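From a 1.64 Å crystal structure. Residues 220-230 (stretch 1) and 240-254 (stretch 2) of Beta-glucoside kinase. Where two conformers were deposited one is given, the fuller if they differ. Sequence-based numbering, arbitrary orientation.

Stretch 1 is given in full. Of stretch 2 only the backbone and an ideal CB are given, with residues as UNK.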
# COMPACT_ATOMS: atom_id res chain seq x y z
N GLU A 220 -7.19 -17.18 15.56
CA GLU A 220 -6.39 -15.96 15.71
C GLU A 220 -5.49 -15.73 14.49
O GLU A 220 -5.32 -14.61 14.06
CB GLU A 220 -5.58 -15.96 16.99
CG GLU A 220 -6.48 -15.98 18.22
CD GLU A 220 -7.15 -14.64 18.50
OE1 GLU A 220 -6.40 -13.68 18.64
OE2 GLU A 220 -8.38 -14.56 18.60
N PHE A 221 -4.88 -16.81 13.98
CA PHE A 221 -4.09 -16.77 12.75
C PHE A 221 -4.92 -16.20 11.60
O PHE A 221 -4.50 -15.27 10.90
CB PHE A 221 -3.56 -18.19 12.48
CG PHE A 221 -2.78 -18.35 11.19
CD1 PHE A 221 -1.52 -17.79 11.01
CD2 PHE A 221 -3.25 -19.20 10.22
CE1 PHE A 221 -0.80 -17.99 9.86
CE2 PHE A 221 -2.53 -19.43 9.07
CZ PHE A 221 -1.30 -18.83 8.88
N TYR A 222 -6.11 -16.74 11.40
CA TYR A 222 -6.93 -16.27 10.29
C TYR A 222 -7.37 -14.83 10.48
O TYR A 222 -7.41 -14.04 9.52
CB TYR A 222 -8.14 -17.19 10.08
CG TYR A 222 -7.79 -18.52 9.42
CD1 TYR A 222 -6.87 -18.59 8.39
CD2 TYR A 222 -8.51 -19.65 9.67
CE1 TYR A 222 -6.57 -19.77 7.76
CE2 TYR A 222 -8.24 -20.85 9.00
CZ TYR A 222 -7.26 -20.91 8.07
OH TYR A 222 -7.04 -22.11 7.44
N THR A 223 -7.61 -14.44 11.72
CA THR A 223 -7.97 -13.03 11.99
C THR A 223 -6.80 -12.09 11.62
O THR A 223 -7.02 -11.07 11.02
CB THR A 223 -8.39 -12.81 13.46
OG1 THR A 223 -9.62 -13.52 13.71
CG2 THR A 223 -8.55 -11.28 13.82
N GLY A 224 -5.57 -12.48 11.93
CA GLY A 224 -4.45 -11.71 11.56
C GLY A 224 -4.31 -11.61 10.06
O GLY A 224 -4.03 -10.54 9.53
N ILE A 225 -4.50 -12.73 9.35
CA ILE A 225 -4.44 -12.68 7.88
C ILE A 225 -5.53 -11.73 7.31
O ILE A 225 -5.25 -10.90 6.43
CB ILE A 225 -4.56 -14.05 7.23
CG1 ILE A 225 -3.36 -14.92 7.65
CG2 ILE A 225 -4.58 -13.93 5.69
CD1 ILE A 225 -3.50 -16.40 7.32
N CYS A 226 -6.75 -11.86 7.85
CA CYS A 226 -7.85 -10.99 7.43
C CYS A 226 -7.54 -9.50 7.69
O CYS A 226 -7.96 -8.66 6.91
CB CYS A 226 -9.14 -11.39 8.13
SG CYS A 226 -9.84 -12.93 7.49
N THR A 227 -6.84 -9.19 8.81
CA THR A 227 -6.46 -7.84 9.15
C THR A 227 -5.54 -7.30 8.04
O THR A 227 -5.75 -6.21 7.53
CB THR A 227 -5.81 -7.79 10.53
OG1 THR A 227 -6.74 -8.31 11.50
CG2 THR A 227 -5.36 -6.37 10.92
N GLY A 228 -4.52 -8.08 7.67
CA GLY A 228 -3.64 -7.69 6.62
C GLY A 228 -4.32 -7.60 5.27
O GLY A 228 -4.06 -6.65 4.53
N LEU A 229 -5.17 -8.55 4.94
CA LEU A 229 -5.88 -8.53 3.64
C LEU A 229 -6.77 -7.28 3.53
O LEU A 229 -6.77 -6.62 2.50
CB LEU A 229 -6.73 -9.76 3.44
CG LEU A 229 -6.06 -11.10 3.08
CD1 LEU A 229 -7.16 -12.19 3.06
CD2 LEU A 229 -5.25 -11.01 1.76
N TYR A 230 -7.47 -6.93 4.59
CA TYR A 230 -8.37 -5.75 4.61
C TYR A 230 -7.54 -4.50 4.37
O TYR A 230 -7.84 -3.70 3.50
CB TYR A 230 -9.06 -5.71 5.94
CG TYR A 230 -10.15 -4.68 6.15
CD1 TYR A 230 -11.49 -5.01 5.96
CD2 TYR A 230 -9.86 -3.40 6.55
CE1 TYR A 230 -12.50 -4.11 6.24
CE2 TYR A 230 -10.87 -2.49 6.80
CZ TYR A 230 -12.19 -2.86 6.65
OH TYR A 230 -13.17 -1.95 6.92
N UNK A 240 -6.94 -8.86 -7.56
CA UNK A 240 -6.56 -10.22 -7.13
C UNK A 240 -5.44 -10.12 -6.11
O UNK A 240 -4.54 -9.29 -6.25
CB UNK A 240 -6.13 -11.08 -8.32
N UNK A 241 -5.51 -10.96 -5.09
CA UNK A 241 -4.38 -11.21 -4.20
C UNK A 241 -4.09 -12.69 -4.24
O UNK A 241 -4.93 -13.52 -3.88
CB UNK A 241 -4.66 -10.74 -2.77
N UNK A 242 -2.89 -13.00 -4.68
CA UNK A 242 -2.43 -14.38 -4.77
C UNK A 242 -1.66 -14.75 -3.53
O UNK A 242 -0.65 -14.08 -3.18
CB UNK A 242 -1.57 -14.59 -6.01
N UNK A 243 -2.09 -15.82 -2.87
CA UNK A 243 -1.49 -16.18 -1.60
C UNK A 243 -0.73 -17.49 -1.74
O UNK A 243 -1.24 -18.45 -2.32
CB UNK A 243 -2.56 -16.29 -0.51
N UNK A 244 0.53 -17.47 -1.28
CA UNK A 244 1.41 -18.60 -1.39
C UNK A 244 2.22 -18.80 -0.11
O UNK A 244 1.95 -18.19 0.91
CB UNK A 244 2.34 -18.42 -2.59
N UNK A 245 3.20 -19.70 -0.19
CA UNK A 245 4.07 -20.01 0.93
C UNK A 245 3.64 -21.28 1.65
O UNK A 245 2.75 -22.01 1.21
CB UNK A 245 4.10 -18.84 1.91
N UNK A 246 4.25 -21.49 2.82
CA UNK A 246 3.96 -22.64 3.68
C UNK A 246 2.49 -22.87 3.96
O UNK A 246 2.07 -24.00 4.09
CB UNK A 246 4.69 -22.47 5.01
N UNK A 247 1.71 -21.79 4.06
CA UNK A 247 0.28 -21.91 4.34
C UNK A 247 -0.46 -22.81 3.37
O UNK A 247 -1.48 -23.42 3.75
CB UNK A 247 -0.37 -20.52 4.32
N UNK A 248 0.02 -22.90 2.14
CA UNK A 248 -0.56 -23.83 1.14
C UNK A 248 -0.49 -25.32 1.53
O UNK A 248 -1.13 -26.16 0.89
CB UNK A 248 0.16 -23.64 -0.20
N UNK A 249 0.28 -25.64 2.56
CA UNK A 249 0.28 -26.99 3.18
C UNK A 249 -1.10 -27.30 3.79
O UNK A 249 -1.38 -28.43 4.11
CB UNK A 249 1.36 -27.09 4.26
N UNK A 250 -1.96 -26.29 3.91
CA UNK A 250 -3.37 -26.47 4.31
C UNK A 250 -4.23 -26.45 3.01
O UNK A 250 -4.48 -25.40 2.43
CB UNK A 250 -3.81 -25.38 5.29
N UNK A 251 -4.73 -27.61 2.59
CA UNK A 251 -5.40 -27.71 1.29
C UNK A 251 -6.61 -26.77 1.10
O UNK A 251 -6.83 -26.29 0.01
CB UNK A 251 -5.86 -29.15 1.09
N UNK A 252 -7.37 -26.56 2.17
CA UNK A 252 -8.59 -25.79 2.14
C UNK A 252 -8.41 -24.35 2.64
O UNK A 252 -9.37 -23.65 2.89
CB UNK A 252 -9.66 -26.50 2.98
N UNK A 253 -7.18 -23.86 2.68
CA UNK A 253 -6.98 -22.55 3.32
C UNK A 253 -7.67 -21.41 2.61
O UNK A 253 -8.16 -20.52 3.28
CB UNK A 253 -5.48 -22.24 3.41
N UNK A 254 -7.75 -21.41 1.28
CA UNK A 254 -8.47 -20.29 0.60
C UNK A 254 -9.97 -20.25 1.01
O UNK A 254 -10.50 -19.16 1.35
CB UNK A 254 -8.36 -20.44 -0.92

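Stretch 1 is one run of helix, and the face it turns to stretch 2 carries F221, Y222, I225 and L229: mostly hydrocarbon, with a phenol oxygen at one end.

Position 240, in extended backbone, has nothing of stretch 1 within 5.5 Å of its ideal CB, so almost any residue would fit; it is H240.

At 241 the CA-to-CB bond points toward the helix, and the ideal CB lies 4.6 Å from L229 CD2. An apolar chain of medium length, valine, isoleucine or leucine, would suit. The residue is I241 (chi1 m, chi2 t), whose CD1 comes within 3.9 Å of L229 CD2.

Strand alternation turns 242 out of reach, leaving the choice open; it is F242. At 243 CB points toward the helix again, but from farther off, so a longer aliphatic chain is favoured. I243 fills the place, its CD1 4.3 Å from L229 CD2, so that one leucine methyl meets both strand isoleucines.

Positions 244 to 246 lie out of reach. The phi/psi of 99/-169 at 245 would jam a CB against the preceding carbonyl O, which by itself calls for glycine. The residues are G244, G245 and G246.

At 247 CB points toward the helix, 4.9 Å from F221 CZ, with I225 CD1 also nearby. Leucine, isoleucine or methionine could use this apolar gap. I247, with chi1 and chi2 both t, extends CD1 to 3.6 Å from I225 CD1 and 3.7 Å from F221 CZ, and it buries more area against the helix than any other residue of stretch 2.

Positions 248 and 249 are out of reach of stretch 1, so it sets no limit there; small polar residues are plausible. T248 is deposited first, then S249, whose OG donates to G246 O at 2.8 Å.

At 250 CB points toward stretch 1, 5.1 Å from Y222 OH; a long chain, polar or with an aliphatic stem, could pass the phenol. R250 does so, its CG 4.1 Å from Y222 OH, a contact without a hydrogen bond.

A type I turn runs from 250 to 253. Phi of -57° at 251 admits proline, and P251 is there. Position 252 precedes a helix, where serine, threonine, aspartate or asparagine are common; T252 makes no side-chain capping bond.

The ideal CB of 253 is 4.3 Å from Y222 OH but points sideways, so a large group can turn elsewhere. F253 CB comes within 4.1 Å of Y222 OH, while its ring leads away. At 254 CB points away, leaving the choice free; it is I254.

Stretch 2, residues 240-254: HIFIGGGITSRPTFI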
# COMPACT_ATOMS: atom_id res chain seq x y z
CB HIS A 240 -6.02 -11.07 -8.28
CG HIS A 240 -7.03 -11.40 -9.33
ND1 HIS A 240 -7.57 -10.45 -10.14
CD2 HIS A 240 -7.58 -12.60 -9.71
CE1 HIS A 240 -8.42 -11.03 -10.99
NE2 HIS A 240 -8.44 -12.36 -10.72
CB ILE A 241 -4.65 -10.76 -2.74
CG1 ILE A 241 -5.01 -9.24 -2.71
CG2 ILE A 241 -3.44 -11.06 -1.82
CD1 ILE A 241 -5.39 -8.72 -1.34
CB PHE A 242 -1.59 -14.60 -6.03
CG PHE A 242 -2.33 -14.27 -7.31
CD1 PHE A 242 -3.47 -14.95 -7.66
CD2 PHE A 242 -1.93 -13.21 -8.13
CE1 PHE A 242 -4.19 -14.63 -8.79
CE2 PHE A 242 -2.62 -12.92 -9.28
CZ PHE A 242 -3.75 -13.60 -9.60
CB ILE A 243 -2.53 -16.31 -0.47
CG1 ILE A 243 -3.46 -15.06 -0.39
CG2 ILE A 243 -1.76 -16.53 0.87
CD1 ILE A 243 -4.60 -15.10 0.65
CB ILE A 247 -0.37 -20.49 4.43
CG1 ILE A 247 -1.72 -20.56 5.09
CG2 ILE A 247 -0.35 -19.75 3.07
CD1 ILE A 247 -2.28 -19.17 5.34
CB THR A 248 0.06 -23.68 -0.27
OG1 THR A 248 1.36 -24.31 -0.33
CG2 THR A 248 0.12 -22.25 -0.66
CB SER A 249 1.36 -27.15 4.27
OG SER A 249 1.10 -26.29 5.39
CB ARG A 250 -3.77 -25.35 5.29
CG ARG A 250 -5.24 -25.33 5.70
CD ARG A 250 -5.61 -26.52 6.53
NE ARG A 250 -6.96 -26.41 7.07
CZ ARG A 250 -7.53 -27.35 7.82
NH1 ARG A 250 -6.88 -28.48 8.01
NH2 ARG A 250 -8.76 -27.18 8.30
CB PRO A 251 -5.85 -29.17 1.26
CG PRO A 251 -4.76 -29.83 2.00
CD PRO A 251 -4.52 -28.95 3.18
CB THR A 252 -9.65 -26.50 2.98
OG1 THR A 252 -9.13 -26.68 4.31
CG2 THR A 252 -10.07 -27.84 2.31
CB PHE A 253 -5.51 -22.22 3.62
CG PHE A 253 -4.79 -21.47 2.52
CD1 PHE A 253 -4.78 -20.07 2.49
CD2 PHE A 253 -4.10 -22.16 1.54
CE1 PHE A 253 -4.11 -19.40 1.47
CE2 PHE A 253 -3.43 -21.50 0.53
CZ PHE A 253 -3.44 -20.11 0.49
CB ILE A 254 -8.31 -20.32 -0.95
CG1 ILE A 254 -6.85 -20.00 -1.31
CG2 ILE A 254 -9.26 -19.31 -1.60
CD1 ILE A 254 -6.39 -18.57 -1.09
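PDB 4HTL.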